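Local coordinates for protein aminopeptidase C (PDB 4K7C) that probably hydrolyses peptide bonds to release amino-terminal residues, as a papain-like cysteine aminopeptidase of the C1-like family that assembles as a hexamer, at residues M362-V367 against E384-E389; G59-Q64 against K394-A399; F73-T78 against S314-S319; S67-M72 against S165-N170; D43-M48 against R327-L332. One frame throughout, in Å; residues are numbered along the deposited sequence. Where two conformers were deposited one is given.

Interaction 1 (M362-V367 against E384-E389); sequences MTHAMV and ENSWGE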
# COMPACT_ATOMS: atom_id res chain seq x y z
N MSE A 362 35.02 13.25 0.03
CA MSE A 362 33.88 13.42 0.99
C MSE A 362 32.62 13.72 0.23
O MSE A 362 32.61 14.57 -0.63
CB MSE A 362 34.04 14.54 2.06
CG MSE A 362 32.69 14.92 2.71
SE MSE A 362 32.96 16.38 4.04
CE MSE A 362 31.38 16.50 5.11
N THR A 363 31.57 12.97 0.52
CA THR A 363 30.28 13.10 -0.09
C THR A 363 29.17 13.33 0.97
O THR A 363 28.05 13.69 0.60
CB THR A 363 29.91 11.86 -0.90
OG1 THR A 363 29.77 10.77 0.00
CG2 THR A 363 30.96 11.56 -1.98
N HIS A 364 29.44 13.10 2.25
CA HIS A 364 28.39 13.14 3.29
C HIS A 364 29.03 13.49 4.65
O HIS A 364 30.11 13.05 5.01
CB HIS A 364 27.66 11.78 3.33
CG HIS A 364 26.42 11.76 4.19
ND1 HIS A 364 25.45 12.75 4.13
CD2 HIS A 364 25.98 10.85 5.10
CE1 HIS A 364 24.48 12.46 5.00
NE2 HIS A 364 24.78 11.32 5.59
N ALA A 365 28.34 14.29 5.43
CA ALA A 365 28.78 14.71 6.77
C ALA A 365 27.82 14.01 7.74
O ALA A 365 26.58 14.02 7.53
CB ALA A 365 28.63 16.25 6.95
N MSE A 366 28.39 13.49 8.80
CA MSE A 366 27.65 12.86 9.89
C MSE A 366 28.38 13.25 11.18
O MSE A 366 29.26 14.08 11.18
CB MSE A 366 27.46 11.33 9.67
CG MSE A 366 26.69 11.05 8.37
SE MSE A 366 26.52 9.11 8.03
CE MSE A 366 28.38 8.71 7.56
N VAL A 367 28.00 12.59 12.29
CA VAL A 367 28.52 12.87 13.59
C VAL A 367 28.91 11.53 14.29
O VAL A 367 28.11 10.59 14.34
CB VAL A 367 27.47 13.69 14.44
CG1 VAL A 367 27.97 13.88 15.88
CG2 VAL A 367 27.11 14.98 13.80
N GLU A 384 25.87 9.12 14.13
CA GLU A 384 24.55 9.72 13.98
C GLU A 384 24.33 10.18 12.58
O GLU A 384 25.04 11.05 12.06
CB GLU A 384 24.31 10.93 14.97
CG GLU A 384 22.92 11.57 14.74
CD GLU A 384 22.67 12.74 15.66
OE1 GLU A 384 23.65 13.19 16.28
OE2 GLU A 384 21.55 13.28 15.63
N ASN A 385 23.31 9.58 11.92
CA ASN A 385 22.97 9.98 10.57
C ASN A 385 21.78 10.92 10.63
O ASN A 385 21.28 11.16 11.70
CB ASN A 385 22.72 8.80 9.62
CG ASN A 385 23.05 9.13 8.14
OD1 ASN A 385 23.25 10.27 7.72
ND2 ASN A 385 23.11 8.07 7.33
N SER A 386 21.44 11.52 9.48
CA SER A 386 20.38 12.55 9.36
C SER A 386 19.37 12.15 8.27
O SER A 386 18.89 12.97 7.46
CB SER A 386 20.98 13.95 9.06
OG SER A 386 21.84 13.96 7.93
N TRP A 387 19.09 10.84 8.22
CA TRP A 387 18.16 10.29 7.25
C TRP A 387 16.91 9.76 7.90
O TRP A 387 16.18 8.94 7.28
CB TRP A 387 18.84 9.14 6.45
CG TRP A 387 19.94 9.57 5.60
CD1 TRP A 387 20.28 10.87 5.22
CD2 TRP A 387 20.93 8.70 4.96
NE1 TRP A 387 21.39 10.82 4.40
CE2 TRP A 387 21.83 9.52 4.26
CE3 TRP A 387 21.12 7.31 4.94
CZ2 TRP A 387 22.87 9.01 3.50
CZ3 TRP A 387 22.23 6.77 4.21
CH2 TRP A 387 23.11 7.63 3.53
N GLY A 388 16.66 10.16 9.15
CA GLY A 388 15.52 9.72 9.96
C GLY A 388 15.75 8.32 10.52
O GLY A 388 16.82 7.66 10.32
N GLU A 389 14.73 7.84 11.16
CA GLU A 389 14.83 6.63 12.04
C GLU A 389 14.63 5.29 11.37
O GLU A 389 14.85 4.25 12.02
CB GLU A 389 13.81 6.68 13.18
CG GLU A 389 13.99 7.81 14.13
CD GLU A 389 13.11 7.71 15.36
OE1 GLU A 389 11.89 7.32 15.22
OE2 GLU A 389 13.63 8.08 16.45
O HOH W 1 24.26 13.92 8.93
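A buried, polar contact at the probable active site joins the start of strand 364-374 to the turn that leaves strand 377-384. His364 and Asn385 carry it: His364 NE2 donates to Asn385 OD1 over 2.8 Å, nearly straight at 170°. The amide oxygen lies in the imidazole plane and receives the N-H on a lone pair, although the amide is tilted 56° to the ring. OD1 takes a second bond, from Ser386 N at 2.8 Å, which comes from above the carbonyl plane. Two donors thus fix the amide's rotation. This is the His-Asn pair of papain-like peptidases, consistent with Asn385 orienting the probably catalytic imidazole, which also packs on Cys70. Trp387 brings CZ2 over one face of the imidazole, the planes 25° apart and so slid that the rings barely overlap, with 4.9 Å between the centroids of the imidazole and the five-membered ring. An alanine in place of Asn385 would probably leave the imidazole freer to rotate and less well polarised. Selenomethionine Met366 crosses the amide obliquely, with SE 3.5 Å from Asn385 CG. Beyond it the strands pair antiparallel through Glu384 N and Val367 O at 2.7 Å, while the carboxylate of Glu384 turns to His81 and Arg80.

Interaction 2 (G59-Q64 against K394-A399); sequences GAVSNQ and KGYFVA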
# COMPACT_ATOMS: atom_id res chain seq x y z
N GLY A 59 20.11 10.94 21.91
CA GLY A 59 18.67 10.95 21.58
C GLY A 59 18.35 10.70 20.08
O GLY A 59 19.09 10.00 19.38
N ALA A 60 17.20 11.20 19.64
CA ALA A 60 16.64 10.83 18.37
C ALA A 60 17.26 11.63 17.24
O ALA A 60 17.69 12.80 17.40
CB ALA A 60 15.10 10.97 18.38
N VAL A 61 17.33 10.97 16.07
CA VAL A 61 17.87 11.61 14.86
C VAL A 61 16.94 12.59 14.13
O VAL A 61 15.70 12.61 14.31
CB VAL A 61 18.38 10.54 13.84
CG1 VAL A 61 19.38 9.55 14.52
CG2 VAL A 61 17.23 9.74 13.25
N SER A 62 17.58 13.43 13.31
CA SER A 62 16.88 14.35 12.43
C SER A 62 16.86 13.71 11.01
O SER A 62 17.43 12.62 10.78
CB SER A 62 17.62 15.73 12.43
OG SER A 62 19.00 15.58 12.17
N ASN A 63 16.21 14.37 10.07
CA ASN A 63 16.01 13.84 8.73
C ASN A 63 15.97 14.97 7.73
O ASN A 63 15.03 15.80 7.73
CB ASN A 63 14.67 13.07 8.65
CG ASN A 63 14.52 12.33 7.35
OD1 ASN A 63 15.31 12.48 6.42
ND2 ASN A 63 13.48 11.53 7.26
N GLN A 64 17.00 15.03 6.89
CA GLN A 64 17.16 16.03 5.85
C GLN A 64 16.29 15.85 4.62
O GLN A 64 16.15 16.75 3.79
CB GLN A 64 18.64 16.08 5.47
CG GLN A 64 19.10 14.94 4.55
CD GLN A 64 20.57 14.84 4.51
OE1 GLN A 64 21.24 14.69 5.54
NE2 GLN A 64 21.11 15.03 3.34
N LYS A 394 17.59 2.94 14.63
CA LYS A 394 16.86 4.19 14.86
C LYS A 394 17.55 5.40 14.29
O LYS A 394 17.54 6.45 14.87
CB LYS A 394 16.62 4.33 16.34
CG LYS A 394 15.61 3.30 16.82
CD LYS A 394 15.73 3.07 18.28
CE LYS A 394 14.56 2.19 18.70
NZ LYS A 394 14.59 1.94 20.17
N GLY A 395 18.15 5.22 13.13
CA GLY A 395 18.87 6.27 12.40
C GLY A 395 20.37 6.45 12.67
O GLY A 395 21.00 7.23 12.04
N TYR A 396 20.90 5.61 13.55
CA TYR A 396 22.33 5.53 13.81
C TYR A 396 23.01 4.42 13.01
O TYR A 396 22.45 3.30 12.80
CB TYR A 396 22.57 5.30 15.29
CG TYR A 396 22.27 6.54 16.16
CD1 TYR A 396 23.29 7.41 16.47
CD2 TYR A 396 20.95 6.87 16.58
CE1 TYR A 396 23.05 8.55 17.21
CE2 TYR A 396 20.69 7.98 17.30
CZ TYR A 396 21.74 8.84 17.64
OH TYR A 396 21.45 9.99 18.38
N PHE A 397 24.19 4.74 12.54
CA PHE A 397 25.00 3.84 11.69
C PHE A 397 26.19 3.36 12.57
O PHE A 397 26.40 3.89 13.68
CB PHE A 397 25.46 4.60 10.47
CG PHE A 397 24.49 4.63 9.30
CD1 PHE A 397 23.15 4.67 9.48
CD2 PHE A 397 24.98 4.72 8.01
CE1 PHE A 397 22.27 4.72 8.40
CE2 PHE A 397 24.13 4.74 6.95
CZ PHE A 397 22.78 4.73 7.15
N VAL A 398 26.94 2.39 12.07
CA VAL A 398 28.13 1.89 12.72
C VAL A 398 29.20 1.78 11.65
O VAL A 398 28.91 1.30 10.50
CB VAL A 398 27.87 0.62 13.48
CG1 VAL A 398 27.17 -0.40 12.60
CG2 VAL A 398 29.18 0.05 14.03
N ALA A 399 30.44 2.24 11.96
CA ALA A 399 31.53 2.24 10.98
C ALA A 399 32.66 1.45 11.59
O ALA A 399 33.01 1.70 12.79
CB ALA A 399 32.03 3.62 10.67
O HOH W 2 16.34 8.18 16.49
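Tyr396 OH is the best-held polar atom here, gripped by two hydrogen bonds. It donates to Gly59 O over a short 2.6 Å, and Thr58 OG1, one residue earlier in the same loop, is its second partner. The Gly59 oxygen lies at the rim of the phenol, in the ring plane, yet the hydroxyl approaches from above the plane of that peptide carbonyl. With CG anti to its own carbonyl carbon, Tyr396 reaches with its hydroxyl to Gly59, its ring sliding past Val61 in the opposite direction. Val61 supplies the apolar half of the contact: CG1 rests obliquely against the ring, 3.5 Å from Tyr396 CE2. The same methyl lies 3.6 Å from Lys394 O. Its sister CG2, in the crowded position between backbone N and carbonyl carbon, comes within 3.9 Å of Gly395 CA. A side chain on Gly395 would run into that methyl, and the backbone there, with phi at 90°, already calls for glycine. Water 2 bridges the two backbones, accepting from Val61 N at 3.0 Å. It donates in turn to Lys394 O at 2.7 Å. Lys382 adds a cation-pi contact to the Tyr396 ring. The loop thus fastened to strand 396-400 runs on through Gln64 to Cys70, six residues later, the Gln-to-Cys spacing of papain-like peptidases, in which the glutamine lines the oxyanion hole and the cysteine heads the central helix.

Interaction 3 (F73-T78 against S314-S319); sequences FAALNT and SVWFGS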
# COMPACT_ATOMS: atom_id res chain seq x y z
N PHE A 73 22.89 19.62 8.95
CA PHE A 73 22.25 18.72 9.90
C PHE A 73 23.27 18.22 10.90
O PHE A 73 23.01 18.24 12.12
CB PHE A 73 21.52 17.53 9.20
CG PHE A 73 20.13 17.90 8.74
CD1 PHE A 73 19.01 17.42 9.41
CD2 PHE A 73 19.95 18.72 7.69
CE1 PHE A 73 17.75 17.77 9.02
CE2 PHE A 73 18.68 19.10 7.27
CZ PHE A 73 17.57 18.65 7.98
N ALA A 74 24.44 17.82 10.39
CA ALA A 74 25.48 17.30 11.26
C ALA A 74 26.05 18.38 12.21
O ALA A 74 26.18 18.17 13.41
CB ALA A 74 26.58 16.67 10.47
N ALA A 75 26.30 19.54 11.69
CA ALA A 75 26.79 20.64 12.57
C ALA A 75 25.73 20.95 13.60
O ALA A 75 26.03 21.08 14.80
CB ALA A 75 27.14 21.85 11.79
N LEU A 76 24.48 21.18 13.14
CA LEU A 76 23.43 21.51 14.08
C LEU A 76 23.17 20.38 15.10
O LEU A 76 22.74 20.61 16.22
CB LEU A 76 22.13 21.90 13.33
CG LEU A 76 22.24 23.20 12.50
CD1 LEU A 76 21.02 23.43 11.58
CD2 LEU A 76 22.45 24.42 13.37
N ASN A 77 23.48 19.14 14.71
CA ASN A 77 23.39 18.04 15.63
C ASN A 77 24.35 18.22 16.80
O ASN A 77 23.98 18.07 17.95
CB ASN A 77 23.68 16.67 14.95
CG ASN A 77 22.48 16.13 14.17
OD1 ASN A 77 21.33 16.49 14.42
ND2 ASN A 77 22.77 15.19 13.21
N THR A 78 25.57 18.59 16.50
CA THR A 78 26.61 18.80 17.54
C THR A 78 26.12 19.88 18.53
O THR A 78 26.18 19.67 19.73
CB THR A 78 28.02 19.12 17.05
OG1 THR A 78 28.12 20.34 16.31
CG2 THR A 78 28.55 17.91 16.15
N SER A 314 30.61 15.10 20.90
CA SER A 314 30.43 14.53 19.56
C SER A 314 31.31 15.18 18.50
O SER A 314 31.88 16.29 18.68
CB SER A 314 28.91 14.58 19.23
OG SER A 314 28.41 15.87 18.99
N VAL A 315 31.52 14.50 17.42
CA VAL A 315 32.50 14.96 16.46
C VAL A 315 31.93 14.99 15.03
O VAL A 315 31.60 13.91 14.48
CB VAL A 315 33.77 14.04 16.48
CG1 VAL A 315 34.81 14.48 15.49
CG2 VAL A 315 34.43 13.93 17.87
N TRP A 316 31.81 16.16 14.42
CA TRP A 316 31.39 16.28 13.05
C TRP A 316 32.48 15.66 12.17
O TRP A 316 33.70 15.87 12.41
CB TRP A 316 31.22 17.74 12.68
CG TRP A 316 30.67 18.14 11.38
CD1 TRP A 316 29.47 18.65 11.13
CD2 TRP A 316 31.38 18.26 10.10
NE1 TRP A 316 29.32 19.02 9.86
CE2 TRP A 316 30.47 18.78 9.18
CE3 TRP A 316 32.62 17.81 9.64
CZ2 TRP A 316 30.78 18.99 7.85
CZ3 TRP A 316 32.96 18.08 8.34
CH2 TRP A 316 32.05 18.63 7.44
N PHE A 317 32.04 14.83 11.22
CA PHE A 317 32.96 14.20 10.26
C PHE A 317 32.43 14.05 8.87
O PHE A 317 31.23 13.91 8.68
CB PHE A 317 33.48 12.81 10.79
CG PHE A 317 32.55 11.66 10.58
CD1 PHE A 317 31.48 11.47 11.43
CD2 PHE A 317 32.81 10.71 9.61
CE1 PHE A 317 30.60 10.44 11.27
CE2 PHE A 317 31.96 9.59 9.49
CZ PHE A 317 30.85 9.47 10.34
N GLY A 318 33.38 14.09 7.91
CA GLY A 318 33.16 13.96 6.49
C GLY A 318 33.73 12.67 5.94
O GLY A 318 34.83 12.29 6.25
N SER A 319 32.91 11.96 5.16
CA SER A 319 33.28 10.63 4.64
C SER A 319 32.67 10.37 3.25
O SER A 319 31.80 11.13 2.75
CB SER A 319 32.84 9.50 5.60
OG SER A 319 31.44 9.39 5.71
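The indole of Trp316 meets helix 70-87 by the CD1-NE1 edge of its five-membered ring. Ala75 N sits at that edge, in the ring plane, 3.3 Å from Trp316 CD1. Ala74 CB comes in obliquely, 3.6 Å from the same carbon, and Ala75 CB follows at 4.0 Å from CD1. Trp316 NE1 is held by Trp71 O, one turn back along the helix, while Trp142 meets the indole edge-to-face. CG of Trp316 stands anti to the backbone N (chi1 -174°), which sends the ring across to the helix. Two small alanines let this edge come close to the helix backbone. Further along, Thr78 makes the second point of contact. Its OG1 donates to Ala75 O at 2.7 Å, on a lone pair of that carbonyl, and this bond fixes the rotation of the side chain. CG2 is thereby placed 3.5 Å from Ser314 OG, just ahead of the strand. Helix 73-78 and strand 315-319 run nearly antiparallel, at 166°, with axes 8.2 Å apart. Such packing of the central helix, whose first turn bears the probable nucleophile Cys70, against the strands of the histidine-bearing half is the domain interface of the papain-like fold.

Interaction 4 (S67-M72 against S165-N170); sequences SGRCWM and SSSKSN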
# COMPACT_ATOMS: atom_id res chain seq x y z
N SER A 67 17.22 16.50 0.26
CA SER A 67 18.06 17.65 0.13
C SER A 67 19.50 17.21 0.46
O SER A 67 19.72 16.12 1.01
CB SER A 67 17.62 18.76 1.12
OG SER A 67 17.98 18.42 2.43
N GLY A 68 20.46 18.02 0.03
CA GLY A 68 21.91 17.74 0.30
C GLY A 68 22.45 18.56 1.47
O GLY A 68 23.58 19.10 1.39
N ARG A 69 21.74 18.56 2.60
CA ARG A 69 22.03 19.45 3.69
C ARG A 69 22.76 18.70 4.81
O ARG A 69 22.79 19.18 5.92
CB ARG A 69 20.74 20.10 4.26
CG ARG A 69 20.09 21.03 3.33
CD ARG A 69 18.81 21.64 3.87
NE ARG A 69 17.80 20.61 4.15
CZ ARG A 69 16.71 20.78 4.86
NH1 ARG A 69 16.44 21.92 5.51
NH2 ARG A 69 15.89 19.75 5.00
N CYS A 70 23.41 17.57 4.49
CA CYS A 70 24.00 16.74 5.56
C CYS A 70 24.93 17.57 6.46
O CYS A 70 24.75 17.56 7.66
CB CYS A 70 24.73 15.55 4.95
SG CYS A 70 26.08 16.16 3.99
N TRP A 71 25.78 18.40 5.85
CA TRP A 71 26.78 19.22 6.58
C TRP A 71 26.13 20.11 7.64
O TRP A 71 26.62 20.20 8.74
CB TRP A 71 27.59 20.04 5.62
CG TRP A 71 26.81 21.08 4.79
CD1 TRP A 71 25.80 20.86 3.88
CD2 TRP A 71 27.04 22.49 4.79
NE1 TRP A 71 25.37 22.03 3.35
CE2 TRP A 71 26.15 23.05 3.85
CE3 TRP A 71 27.90 23.33 5.48
CZ2 TRP A 71 26.12 24.41 3.57
CZ3 TRP A 71 27.89 24.69 5.18
CH2 TRP A 71 27.02 25.21 4.26
N MSE A 72 24.97 20.68 7.30
CA MSE A 72 24.19 21.51 8.22
C MSE A 72 23.52 20.72 9.33
O MSE A 72 23.58 21.06 10.48
CB MSE A 72 23.07 22.27 7.50
CG MSE A 72 23.46 23.04 6.32
SE MSE A 72 21.80 23.84 5.63
CE MSE A 72 22.92 24.63 4.27
N SER A 165 10.28 23.06 -0.37
CA SER A 165 11.54 23.11 -1.07
C SER A 165 12.70 22.75 -0.14
O SER A 165 13.69 22.27 -0.57
CB SER A 165 11.77 24.46 -1.68
OG SER A 165 10.88 24.74 -2.69
N SER A 166 12.56 23.06 1.14
CA SER A 166 13.69 22.80 2.04
C SER A 166 13.91 21.32 2.19
O SER A 166 15.03 20.88 2.36
CB SER A 166 13.53 23.44 3.44
OG SER A 166 12.39 23.01 4.18
N SER A 167 12.82 20.55 2.14
CA SER A 167 12.85 19.12 2.29
C SER A 167 12.82 18.37 0.89
O SER A 167 12.91 17.12 0.83
CB SER A 167 11.73 18.69 3.26
OG SER A 167 12.17 18.72 4.64
N LYS A 168 12.79 19.11 -0.22
CA LYS A 168 12.84 18.60 -1.58
C LYS A 168 13.34 19.72 -2.47
O LYS A 168 12.54 20.46 -3.05
CB LYS A 168 11.46 18.12 -2.00
CG LYS A 168 11.31 17.36 -3.30
CD LYS A 168 9.97 16.60 -3.23
CE LYS A 168 9.54 16.10 -4.60
NZ LYS A 168 10.68 15.90 -5.55
N SER A 169 14.67 19.90 -2.44
CA SER A 169 15.30 21.11 -2.97
C SER A 169 15.59 21.12 -4.46
O SER A 169 16.11 22.12 -4.99
CB SER A 169 16.59 21.36 -2.25
OG SER A 169 17.44 20.20 -2.31
N ASN A 170 15.28 20.01 -5.14
CA ASN A 170 15.65 19.92 -6.57
C ASN A 170 15.15 21.07 -7.43
O ASN A 170 15.91 21.66 -8.19
CB ASN A 170 15.25 18.56 -7.16
CG ASN A 170 16.16 17.42 -6.67
O HOH W 3 13.69 17.88 6.76
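Arg69 lays its guanidinium flat beneath the carbonyl oxygen of Ser166, which stands 2.9 Å above the centre of the plane. Ser166 O is 3.0 Å from Arg69 NH2 and as near to CZ, but it sits over the face, where no N-H points, so the pair is electrostatic and not a hydrogen bond. A bend at chi3 (-62°) brings the group there. The in-plane rim is used by Arg69's neighbours: NE donates to Ser67 OG at 2.8 Å, with that oxygen close to the guanidinium plane. Ser67 OG is also bonded to Gln64 O, which receives Arg69 NH2 as well. Glu162 completes the site with a salt bridge to NH2, and its OE1 is gripped in addition by the hydroxyls of Ser166 and Ser167. Water 3 donates to Ser167 OG at 2.7 Å and is held only weakly by Arg69 NH2. At the other end of the contact, Ser67 packs through carbon. Its CB lies 3.6 Å from Ser166 O, and its CA lies 3.6 Å from Ser169 OG, a hydroxyl whose own bond goes to Asp138. Arg69 occupies the N-cap position immediately before Cys70, so segment 165-170 borders the start of the helix that bears the probable nucleophile. With an arginine cation, a carboxylate paired with its NH2 and a carbonyl dipole over its face, the charges here are likely to balance, and Glu162 would be expected to stay ionised.

Interaction 5 (D43-M48 against R327-L332); sequences DSKVAM and RQLGIL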
# COMPACT_ATOMS: atom_id res chain seq x y z
N ASP A 43 29.23 -12.09 8.29
CA ASP A 43 30.34 -11.93 9.30
C ASP A 43 30.52 -10.44 9.74
O ASP A 43 30.86 -10.12 10.87
CB ASP A 43 31.67 -12.41 8.80
CG ASP A 43 31.68 -13.95 8.50
OD1 ASP A 43 30.74 -14.64 8.86
OD2 ASP A 43 32.62 -14.42 7.83
N SER A 44 30.35 -9.56 8.77
CA SER A 44 30.38 -8.13 9.07
C SER A 44 29.22 -7.74 9.96
O SER A 44 29.38 -6.94 10.95
CB SER A 44 30.38 -7.34 7.81
OG SER A 44 30.30 -5.96 8.02
N LYS A 45 28.02 -8.17 9.59
CA LYS A 45 26.89 -7.91 10.47
C LYS A 45 27.12 -8.35 11.93
O LYS A 45 26.72 -7.63 12.90
CB LYS A 45 25.64 -8.56 9.93
CG LYS A 45 25.17 -8.01 8.55
CD LYS A 45 23.99 -8.80 7.96
CE LYS A 45 23.60 -8.25 6.62
NZ LYS A 45 22.49 -9.02 6.00
N VAL A 46 27.71 -9.53 12.12
CA VAL A 46 28.07 -9.98 13.45
C VAL A 46 29.08 -9.03 14.14
O VAL A 46 28.86 -8.64 15.30
CB VAL A 46 28.49 -11.46 13.44
CG1 VAL A 46 29.07 -11.93 14.77
CG2 VAL A 46 27.28 -12.32 12.96
N ALA A 47 30.14 -8.67 13.43
CA ALA A 47 31.21 -7.82 13.98
C ALA A 47 30.72 -6.44 14.29
O ALA A 47 31.28 -5.80 15.15
CB ALA A 47 32.39 -7.77 12.99
N MSE A 48 29.71 -5.98 13.58
CA MSE A 48 29.24 -4.56 13.62
C MSE A 48 28.06 -4.36 14.52
O MSE A 48 27.29 -3.42 14.40
CB MSE A 48 29.01 -4.05 12.24
CG MSE A 48 30.29 -4.05 11.41
SE MSE A 48 31.53 -2.66 12.14
CE MSE A 48 32.97 -3.83 12.76
N ARG A 327 23.48 0.94 3.33
CA ARG A 327 22.82 2.18 3.77
C ARG A 327 21.41 2.04 4.28
O ARG A 327 20.81 3.02 4.75
CB ARG A 327 22.94 3.22 2.65
CG ARG A 327 24.40 3.53 2.51
CD ARG A 327 24.76 4.61 1.57
NE ARG A 327 24.47 4.35 0.17
CZ ARG A 327 25.01 3.40 -0.61
NH1 ARG A 327 25.86 2.43 -0.18
NH2 ARG A 327 24.66 3.43 -1.88
N GLN A 328 20.90 0.81 4.26
CA GLN A 328 19.67 0.48 4.91
C GLN A 328 19.93 -0.02 6.30
O GLN A 328 19.28 0.48 7.27
CB GLN A 328 18.81 -0.52 4.04
CG GLN A 328 17.54 -0.97 4.76
CD GLN A 328 16.59 0.22 5.07
OE1 GLN A 328 16.04 0.32 6.19
NE2 GLN A 328 16.44 1.14 4.08
N LEU A 329 20.80 -0.99 6.47
CA LEU A 329 21.13 -1.55 7.77
C LEU A 329 22.04 -0.57 8.53
O LEU A 329 22.18 -0.71 9.70
CB LEU A 329 21.77 -2.90 7.68
CG LEU A 329 20.84 -3.92 7.11
CD1 LEU A 329 21.55 -5.27 7.03
CD2 LEU A 329 19.52 -4.04 7.92
N GLY A 330 22.64 0.36 7.81
CA GLY A 330 23.61 1.33 8.40
C GLY A 330 24.93 0.79 8.85
O GLY A 330 25.46 1.22 9.83
N ILE A 331 25.50 -0.09 8.02
CA ILE A 331 26.77 -0.66 8.32
C ILE A 331 27.78 -0.14 7.28
O ILE A 331 27.59 -0.30 6.04
CB ILE A 331 26.68 -2.21 8.22
CG1 ILE A 331 25.76 -2.80 9.26
CG2 ILE A 331 28.09 -2.80 8.39
CD1 ILE A 331 25.41 -4.26 9.10
N LEU A 332 28.85 0.49 7.81
CA LEU A 332 29.91 1.03 7.02
C LEU A 332 31.14 0.17 7.39
O LEU A 332 31.74 0.37 8.45
CB LEU A 332 30.13 2.50 7.39
CG LEU A 332 28.94 3.46 7.43
CD1 LEU A 332 29.26 4.94 7.74
CD2 LEU A 332 28.21 3.40 6.12
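A small apolar seam joins helix 42-47, in the N-terminal part of the chain, to the G1 beta bulge that opens strand 331-332, at the outer side of the papain-like domain. In the bulge Gly330 and Ile331 both face Asp326; Gly330 takes the positive phi of 70° that favours glycine, and Ile331 begins the strand with its side chain directed at the helix. Ile331 is the centre of the contact. Its two branches divide the work: CG2, anti to the backbone N, lies 3.9 Å from the CG of Met48, the residue just past the helix end. The same methyl lies 3.9 Å from Ser44 OG, a hydroxyl that is bonded to Asp333. CD1, at the end of the other branch, meets Lys45 CG at 3.8 Å, the two side chains crossing at about a right angle. An alanine in place of Ile331 would remove both methyls and would probably loosen the seat of the helix on the strand. Selenomethionine Met48 touches by its CG, while bends at chi2 and chi3 carry SE away from the isoleucine, and its side chain also reaches Val398 and Ser400 of the neighbouring strand. Ala47 O receives Lys380 NZ, a polar tie at the helix end, and Val46 packs on Ser158 of a second subunit. Lys45 is extended beyond CG, its amine bonded to a glycerol probably from the crystallisation liquor, and crosses Leu329 obliquely with CE 3.6 Å from Leu329 CD1.

Overall arrangement
Interactions 1 to 4 gather round the probable catalytic centre. Cys70, from the 67-72 side of interaction 4, packs on the imidazole of interaction 1, with Cys70 CB 3.0 Å from His364 ND1. Interaction 2 brings in Gln64, whose OE1 lies 2.6 Å from Ser386 OG, and its centre is about 7 Å from that of interaction 1. Interactions 3 and 4 share helix 70-87 and meet where Trp316 NE1 reaches Trp71 O at 3.1 Å. Strands 315-319 and 364-374 are neighbours, joining interactions 1 and 3. Interaction 5 is peripheral, centred about 26 Å from interaction 4, but connects to interaction 2 through Leu332 N and Val398 O, 2.8 Å apart.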